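Local structure of dual specificity protein phosphatase 18 (Homo sapiens, 2ESB) at residues L20-I23 and L27-S30; V56-T59 and Q65-Q68; M125-A130 and H153-L158. The protein removes phosphate from tyrosine, serine and threonine residues of proteins, preferring phosphotyrosine and doubly phosphorylated forms of synthetic MAP kinase peptides over phosphothreonine. One frame throughout, in Å; residues are numbered along the deposited sequence.

Interaction 1: L20-I23 and L27-S30; sequences LSQI and LYIS
Leu27 opens the second strand by giving its carbonyl O to the backbone N of Ile23 (2.8 Å), the bond nearest the turn of this antiparallel hairpin. Its CD2 lies loosely against CB of Ile23, while the same leucine also packs on Tyr118 of helix 110-122.

Tyr28 sits in a non-hydrogen-bonded pair with Gln22, CA to CA 4.3 Å. Gln22 CG stands anti to its backbone N (chi1 -177°) and the chain then runs extended, which carries it alongside the phenol. Its CG lies over one ring face, 4.1 Å from the centroid of Tyr28, a CH-pi contact, and the amide plane is only 13° from that of the ring. Gln22 NE2 passes Tyr28 OH at a poor angle; the amide bonds to Thr24 O and the hydroxyl to Arg99. CB of Leu20 touches CD2 of the same ring, at 4.0 Å.

Ile29 forms the hydrogen-bonded pair with Ser21: Ser21 N meets Ile29 O at 2.8 Å and Ile29 N meets Ser21 O at 2.8 Å. Its branched side chain goes to the other face, where CG1 meets CG1 of Ile23 at 3.8 Å. Branched isoleucines suit this face, since both also pack on Cys115 of helix 110-122. Small Ser21 shares it and turns OG to Arg138.

At Ser30, CB meets CD1 of Leu20.

The chemistry is thus divided: backbone bonds fix the register, aliphatic branches fill the helix-covered face, and on the opposite face the aliphatic part of Gln22 lies over the Tyr28 ring while its amide makes no bond to the hydroxyl.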
loop_
_atom_site.group_PDB
_atom_site.type_symbol
_atom_site.label_atom_id
_atom_site.label_comp_id
_atom_site.label_asym_id
_atom_site.label_seq_id
_atom_site.Cartn_x
_atom_site.Cartn_y
_atom_site.Cartn_z
ATOM N N LEU A 20 1.960 -3.259 -13.418
ATOM C CA LEU A 20 1.113 -2.620 -12.422
ATOM C C LEU A 20 0.002 -3.561 -11.985
ATOM O O LEU A 20 -0.740 -4.080 -12.816
ATOM C CB LEU A 20 0.483 -1.350 -12.991
ATOM C CG LEU A 20 1.219 -0.019 -12.844
ATOM C CD1 LEU A 20 2.692 -0.163 -13.181
ATOM C CD2 LEU A 20 0.542 1.005 -13.746
ATOM N N SER A 21 -0.102 -3.788 -10.682
ATOM C CA SER A 21 -1.160 -4.631 -10.147
ATOM C C SER A 21 -2.341 -3.727 -9.802
ATOM O O SER A 21 -2.260 -2.901 -8.892
ATOM C CB SER A 21 -0.681 -5.363 -8.894
ATOM O OG SER A 21 0.486 -6.132 -9.164
ATOM N N GLN A 22 -3.444 -3.870 -10.526
ATOM C CA GLN A 22 -4.595 -3.035 -10.244
ATOM C C GLN A 22 -5.337 -3.534 -9.004
ATOM O O GLN A 22 -5.665 -4.714 -8.901
ATOM C CB GLN A 22 -5.540 -2.988 -11.448
ATOM C CG GLN A 22 -6.723 -2.050 -11.197
ATOM C CD GLN A 22 -7.480 -1.674 -12.465
ATOM O OE1 GLN A 22 -7.493 -2.412 -13.439
ATOM N NE2 GLN A 22 -8.130 -0.525 -12.437
ATOM N N ILE A 23 -5.598 -2.636 -8.057
ATOM C CA ILE A 23 -6.289 -3.033 -6.835
ATOM C C ILE A 23 -7.751 -2.596 -6.866
ATOM O O ILE A 23 -8.632 -3.354 -6.467
ATOM C CB ILE A 23 -5.615 -2.447 -5.581
ATOM C CG1 ILE A 23 -4.101 -2.684 -5.625
ATOM C CG2 ILE A 23 -6.219 -3.081 -4.327
ATOM C CD1 ILE A 23 -3.685 -4.134 -5.863
ATOM N N LEU A 27 -6.742 2.584 -8.062
ATOM C CA LEU A 27 -5.522 2.339 -7.305
ATOM C C LEU A 27 -4.766 1.142 -7.840
ATOM O O LEU A 27 -5.368 0.113 -8.156
ATOM C CB LEU A 27 -5.846 2.112 -5.833
ATOM C CG LEU A 27 -4.632 1.838 -4.936
ATOM C CD1 LEU A 27 -3.741 3.079 -4.877
ATOM C CD2 LEU A 27 -5.124 1.452 -3.530
ATOM N N TYR A 28 -3.446 1.296 -7.938
ATOM C CA TYR A 28 -2.543 0.250 -8.418
ATOM C C TYR A 28 -1.326 0.150 -7.495
ATOM O O TYR A 28 -0.994 1.102 -6.785
ATOM C CB TYR A 28 -2.022 0.585 -9.818
ATOM C CG TYR A 28 -3.073 0.764 -10.894
ATOM C CD1 TYR A 28 -3.901 1.884 -10.903
ATOM C CD2 TYR A 28 -3.204 -0.166 -11.930
ATOM C CE1 TYR A 28 -4.833 2.085 -11.918
ATOM C CE2 TYR A 28 -4.141 0.022 -12.959
ATOM C CZ TYR A 28 -4.947 1.150 -12.940
ATOM O OH TYR A 28 -5.871 1.359 -13.930
ATOM N N ILE A 29 -0.656 -0.997 -7.520
ATOM C CA ILE A 29 0.565 -1.196 -6.736
ATOM C C ILE A 29 1.634 -1.745 -7.683
ATOM O O ILE A 29 1.326 -2.545 -8.571
ATOM C CB ILE A 29 0.408 -2.247 -5.617
ATOM C CG1 ILE A 29 -0.599 -1.783 -4.563
ATOM C CG2 ILE A 29 1.762 -2.483 -4.960
ATOM C CD1 ILE A 29 -0.894 -2.868 -3.513
ATOM N N SER A 30 2.884 -1.338 -7.506
ATOM C CA SER A 30 3.944 -1.859 -8.374
ATOM C C SER A 30 5.306 -1.761 -7.717
ATOM O O SER A 30 5.443 -1.230 -6.607
ATOM C CB SER A 30 3.990 -1.090 -9.705
ATOM O OG SER A 30 4.733 0.119 -9.568
#

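Interaction 2: V56-T59 and Q65-Q68; sequences VVNT and QYMQ
Tyr66 meets Asn58 and Thr59 with its ring, which makes most of the direct contact between strand 65-68 and the 56-59 loop. From CB, with CG beside the backbone N (chi1 -62°), the ring is swung over to Asn58, whose side chain it crosses at a slant. CD2 meets Asn58 CG at 3.9 Å, with the amide and ring planes 47° apart. Further out, CE2 comes 3.5 Å from Thr59 O. At the tip, OH shares water 3 with that carbonyl: the water lies 2.7 Å from Tyr66 OH and donates to Thr59 O. The hydroxyl also bonds to the backbone N of Tyr61. Tyrosine suits this surface position: its ring packs on Asn58 and its hydroxyl ends among polar groups.

Water 1 donates to Asn58 OD1 and, weakly, to Met67 O, while water 2 accepts from Asn58 N and donates weakly to Gln68 OE1. Asparagine suits its place by offering both OD1, for water 1 and Asn51, and ND2, which pairs with His103 NE2. Gln68 NE2 bonds Ser53 O.

This is a hydrated loop laid beside the edge strand of the central sheet in the phosphatase fold, its Val56 close to Cys104, the predicted phosphocysteine nucleophile.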
loop_
_atom_site.group_PDB
_atom_site.type_symbol
_atom_site.label_atom_id
_atom_site.label_comp_id
_atom_site.label_asym_id
_atom_site.label_seq_id
_atom_site.Cartn_x
_atom_site.Cartn_y
_atom_site.Cartn_z
ATOM N N VAL A 56 14.117 4.823 -3.407
ATOM C CA VAL A 56 13.762 4.813 -4.824
ATOM C C VAL A 56 13.587 6.215 -5.394
ATOM O O VAL A 56 12.890 7.056 -4.818
ATOM C CB VAL A 56 12.458 4.005 -5.062
ATOM C CG1 VAL A 56 12.154 3.909 -6.558
ATOM C CG2 VAL A 56 12.597 2.614 -4.447
ATOM N N VAL A 57 14.232 6.467 -6.527
ATOM C CA VAL A 57 14.129 7.762 -7.188
ATOM C C VAL A 57 13.134 7.677 -8.349
ATOM O O VAL A 57 13.181 6.737 -9.143
ATOM C CB VAL A 57 15.493 8.206 -7.750
ATOM C CG1 VAL A 57 15.295 9.404 -8.698
ATOM C CG2 VAL A 57 16.443 8.544 -6.597
ATOM N N ASN A 58 12.227 8.646 -8.440
ATOM C CA ASN A 58 11.256 8.682 -9.538
ATOM C C ASN A 58 11.734 9.566 -10.689
ATOM O O ASN A 58 12.351 10.612 -10.461
ATOM C CB ASN A 58 9.916 9.288 -9.084
ATOM C CG ASN A 58 9.087 8.346 -8.247
ATOM O OD1 ASN A 58 8.812 8.618 -7.086
ATOM N ND2 ASN A 58 8.677 7.229 -8.844
ATOM N N THR A 59 11.419 9.148 -11.912
ATOM C CA THR A 59 11.690 9.945 -13.099
ATOM C C THR A 59 10.374 10.733 -13.123
ATOM O O THR A 59 9.307 10.137 -13.008
ATOM C CB THR A 59 11.767 9.079 -14.374
ATOM O OG1 THR A 59 12.804 8.098 -14.234
ATOM C CG2 THR A 59 12.069 9.950 -15.597
ATOM N N GLN A 65 1.539 13.607 -11.240
ATOM C CA GLN A 65 1.920 14.209 -9.963
ATOM C C GLN A 65 2.652 13.169 -9.127
ATOM O O GLN A 65 2.253 12.008 -9.106
ATOM C CB GLN A 65 0.669 14.690 -9.213
ATOM C CG GLN A 65 0.988 15.531 -7.988
ATOM C CD GLN A 65 -0.244 15.800 -7.128
ATOM O OE1 GLN A 65 -1.341 16.018 -7.649
ATOM N NE2 GLN A 65 -0.064 15.790 -5.808
ATOM N N TYR A 66 3.722 13.581 -8.445
ATOM C CA TYR A 66 4.518 12.665 -7.625
ATOM C C TYR A 66 4.700 13.153 -6.192
ATOM O O TYR A 66 4.667 14.352 -5.925
ATOM C CB TYR A 66 5.931 12.485 -8.218
ATOM C CG TYR A 66 5.990 11.879 -9.605
ATOM C CD1 TYR A 66 5.726 12.648 -10.737
ATOM C CD2 TYR A 66 6.308 10.535 -9.780
ATOM C CE1 TYR A 66 5.779 12.095 -12.015
ATOM C CE2 TYR A 66 6.362 9.962 -11.066
ATOM C CZ TYR A 66 6.098 10.750 -12.176
ATOM O OH TYR A 66 6.159 10.204 -13.441
ATOM N N MET A 67 4.896 12.213 -5.276
ATOM C CA MET A 67 5.171 12.550 -3.887
ATOM C C MET A 67 5.913 11.368 -3.283
ATOM O O MET A 67 5.920 10.268 -3.844
ATOM C CB MET A 67 3.890 12.830 -3.095
ATOM C CG MET A 67 3.107 11.598 -2.702
ATOM S SD MET A 67 1.710 12.073 -1.663
ATOM C CE MET A 67 2.578 12.193 -0.080
ATOM N N GLN A 68 6.538 11.585 -2.138
ATOM C CA GLN A 68 7.289 10.517 -1.509
ATOM C C GLN A 68 7.053 10.460 -0.015
ATOM O O GLN A 68 6.985 11.495 0.658
ATOM C CB GLN A 68 8.779 10.711 -1.795
ATOM C CG GLN A 68 9.674 9.562 -1.360
ATOM C CD GLN A 68 10.971 9.535 -2.143
ATOM O OE1 GLN A 68 11.175 10.342 -3.055
ATOM N NE2 GLN A 68 11.849 8.603 -1.804
HETATM O O HOH W 1 8.082 10.939 -5.728
HETATM O O HOH W 2 12.096 10.696 -6.350
HETATM O O HOH W 3 7.590 7.982 -13.247
#

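Interaction 3: M125-A130 and H153-L158; sequences MSLLDA and HYEFQL
One hydrogen bond links 125-130 to 153-158: the backbone N of Leu127, in the first turn of helix 127-137, gives its hydrogen to Glu155 OE1 at 2.9 Å, with an N-H...O angle of 164°. The donor stands well above the carboxylate plane, 63° out of it. Glu155 reaches it by an extended chain, CG anti to the backbone N (chi1 -178°), long enough to span the distance between the helices. OE1 is also hydrogen-bonded to Thr163 OG1 and OE2 pairs with Asn162, so both oxygens of this buried carboxylate have partners and its rotation is restrained.

Van der Waals contact with the carboxylate accompanies the bond. Leu127 CB lies 3.4 Å from Glu155 CD, and its CD2 is 4.1 Å from OE2; the two side chains cross at a slant. CB of Ser126 touches Glu155 OE1 at 3.8 Å. Leucine suits its spot because its remaining surface makes nonpolar packing on Met120 of helix 110-122 and on Trp148, Leu151 and Ile152 of helix 145-159.

Capping completes the helix start. Ser126 OG, placed between its backbone N and carbonyl carbon, accepts from Asp129 N at 2.9 Å, the classic serine N-cap. The amide of Leu128 is taken by Thr163 OG1. The first-turn amides are thus divided among a serine, a glutamate and a threonine. The positive end of the helix dipole would probably favour the charged form of Glu155.

The arrangement is an N-capped helix whose first turn is also held by an acidic side chain from a neighbouring helix, within the helical part of the phosphatase domain.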
loop_
_atom_site.group_PDB
_atom_site.type_symbol
_atom_site.label_atom_id
_atom_site.label_comp_id
_atom_site.label_asym_id
_atom_site.label_seq_id
_atom_site.Cartn_x
_atom_site.Cartn_y
_atom_site.Cartn_z
ATOM N N MET A 125 -13.596 -2.557 4.399
ATOM C CA MET A 125 -13.124 -3.934 4.462
ATOM C C MET A 125 -12.357 -4.207 5.744
ATOM O O MET A 125 -11.650 -3.340 6.249
ATOM C CB MET A 125 -12.217 -4.245 3.267
ATOM C CG MET A 125 -12.945 -4.275 1.927
ATOM S SD MET A 125 -11.822 -4.420 0.519
ATOM C CE MET A 125 -11.762 -6.163 0.310
ATOM N N SER A 126 -12.518 -5.411 6.282
ATOM C CA SER A 126 -11.782 -5.790 7.481
ATOM C C SER A 126 -10.332 -5.934 7.015
ATOM O O SER A 126 -10.085 -6.067 5.810
ATOM C CB SER A 126 -12.277 -7.137 7.997
ATOM O OG SER A 126 -12.046 -8.130 7.019
ATOM N N LEU A 127 -9.380 -5.902 7.947
ATOM C CA LEU A 127 -7.979 -6.057 7.577
ATOM C C LEU A 127 -7.821 -7.387 6.850
ATOM O O LEU A 127 -7.124 -7.482 5.838
ATOM C CB LEU A 127 -7.069 -6.018 8.818
ATOM C CG LEU A 127 -5.555 -6.179 8.574
ATOM C CD1 LEU A 127 -5.074 -5.155 7.524
ATOM C CD2 LEU A 127 -4.782 -5.989 9.895
ATOM N N LEU A 128 -8.482 -8.420 7.357
ATOM C CA LEU A 128 -8.399 -9.738 6.727
ATOM C C LEU A 128 -8.904 -9.704 5.279
ATOM O O LEU A 128 -8.240 -10.221 4.367
ATOM C CB LEU A 128 -9.215 -10.764 7.527
ATOM C CG LEU A 128 -9.283 -12.193 6.965
ATOM C CD1 LEU A 128 -7.888 -12.783 6.881
ATOM C CD2 LEU A 128 -10.167 -13.066 7.853
ATOM N N ASP A 129 -10.072 -9.103 5.064
ATOM C CA ASP A 129 -10.630 -9.047 3.708
ATOM C C ASP A 129 -9.801 -8.145 2.801
ATOM O O ASP A 129 -9.641 -8.426 1.613
ATOM C CB ASP A 129 -12.095 -8.582 3.724
ATOM C CG ASP A 129 -13.046 -9.645 4.284
ATOM O OD1 ASP A 129 -12.644 -10.823 4.391
ATOM O OD2 ASP A 129 -14.204 -9.305 4.612
ATOM N N ALA A 130 -9.267 -7.067 3.354
ATOM C CA ALA A 130 -8.429 -6.181 2.554
ATOM C C ALA A 130 -7.185 -6.957 2.117
ATOM O O ALA A 130 -6.713 -6.810 0.987
ATOM C CB ALA A 130 -8.033 -4.955 3.377
ATOM N N HIS A 153 -3.499 -2.250 14.709
ATOM C CA HIS A 153 -3.876 -1.133 15.578
ATOM C C HIS A 153 -4.830 -0.183 14.830
ATOM O O HIS A 153 -5.812 0.301 15.389
ATOM C CB HIS A 153 -2.631 -0.378 16.041
ATOM C CG HIS A 153 -2.934 0.817 16.890
ATOM N ND1 HIS A 153 -2.937 2.102 16.393
ATOM C CD2 HIS A 153 -3.270 0.918 18.198
ATOM C CE1 HIS A 153 -3.258 2.946 17.359
ATOM N NE2 HIS A 153 -3.465 2.252 18.464
ATOM N N TYR A 154 -4.546 0.066 13.557
ATOM C CA TYR A 154 -5.390 0.944 12.741
ATOM C C TYR A 154 -6.767 0.302 12.533
ATOM O O TYR A 154 -7.785 0.986 12.576
ATOM C CB TYR A 154 -4.708 1.204 11.397
ATOM C CG TYR A 154 -5.370 2.242 10.526
ATOM C CD1 TYR A 154 -5.689 3.499 11.024
ATOM C CD2 TYR A 154 -5.633 1.981 9.184
ATOM C CE1 TYR A 154 -6.259 4.479 10.210
ATOM C CE2 TYR A 154 -6.199 2.963 8.353
ATOM C CZ TYR A 154 -6.509 4.207 8.879
ATOM O OH TYR A 154 -7.067 5.185 8.086
ATOM N N GLU A 155 -6.800 -1.008 12.300
ATOM C CA GLU A 155 -8.072 -1.699 12.125
ATOM C C GLU A 155 -8.914 -1.515 13.379
ATOM O O GLU A 155 -10.113 -1.230 13.298
ATOM C CB GLU A 155 -7.874 -3.201 11.885
ATOM C CG GLU A 155 -9.202 -3.929 11.646
ATOM C CD GLU A 155 -9.077 -5.436 11.524
ATOM O OE1 GLU A 155 -9.917 -6.034 10.818
ATOM O OE2 GLU A 155 -8.171 -6.038 12.136
ATOM N N PHE A 156 -8.289 -1.680 14.544
ATOM C CA PHE A 156 -9.015 -1.527 15.804
ATOM C C PHE A 156 -9.541 -0.108 15.925
ATOM O O PHE A 156 -10.650 0.113 16.417
ATOM C CB PHE A 156 -8.118 -1.831 17.005
ATOM C CG PHE A 156 -8.843 -1.778 18.323
ATOM C CD1 PHE A 156 -9.742 -2.783 18.673
ATOM C CD2 PHE A 156 -8.653 -0.714 19.197
ATOM C CE1 PHE A 156 -10.444 -2.729 19.877
ATOM C CE2 PHE A 156 -9.350 -0.648 20.405
ATOM C CZ PHE A 156 -10.248 -1.662 20.743
ATOM N N GLN A 157 -8.741 0.857 15.486
ATOM C CA GLN A 157 -9.159 2.249 15.542
ATOM C C GLN A 157 -10.385 2.491 14.667
ATOM O O GLN A 157 -11.313 3.199 15.063
ATOM C CB GLN A 157 -8.026 3.165 15.084
ATOM C CG GLN A 157 -6.815 3.150 16.010
ATOM C CD GLN A 157 -5.752 4.145 15.590
ATOM O OE1 GLN A 157 -5.212 4.066 14.485
ATOM N NE2 GLN A 157 -5.448 5.094 16.471
ATOM N N LEU A 158 -10.393 1.886 13.485
ATOM C CA LEU A 158 -11.501 2.057 12.543
ATOM C C LEU A 158 -12.759 1.270 12.876
ATOM O O LEU A 158 -13.863 1.772 12.710
ATOM C CB LEU A 158 -11.066 1.662 11.125
ATOM C CG LEU A 158 -10.010 2.497 10.383
ATOM C CD1 LEU A 158 -9.612 1.777 9.086
ATOM C CD2 LEU A 158 -10.551 3.887 10.066
#

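Overall arrangement
Interactions 1 and 2 both involve the central mixed sheet, at opposite outer strands, with centres about 16 Å apart. Interaction 1 is a mostly buried hairpin, knit by direct backbone bonds and aliphatic packing. Interaction 2 is a surface contact in which water molecules bridge a loop and a strand. Interaction 3 has no part in the sheet: it ties two helices, partly buried, through one carboxylate that meets the start of a capped helix, about 28 Å from interaction 2 between centres and across the centre of the chain. Interactions 1 and 2 each approach Cys104, whereas interaction 3 is remote from it. Helix 110-122 lies against both interaction 1 and interaction 3.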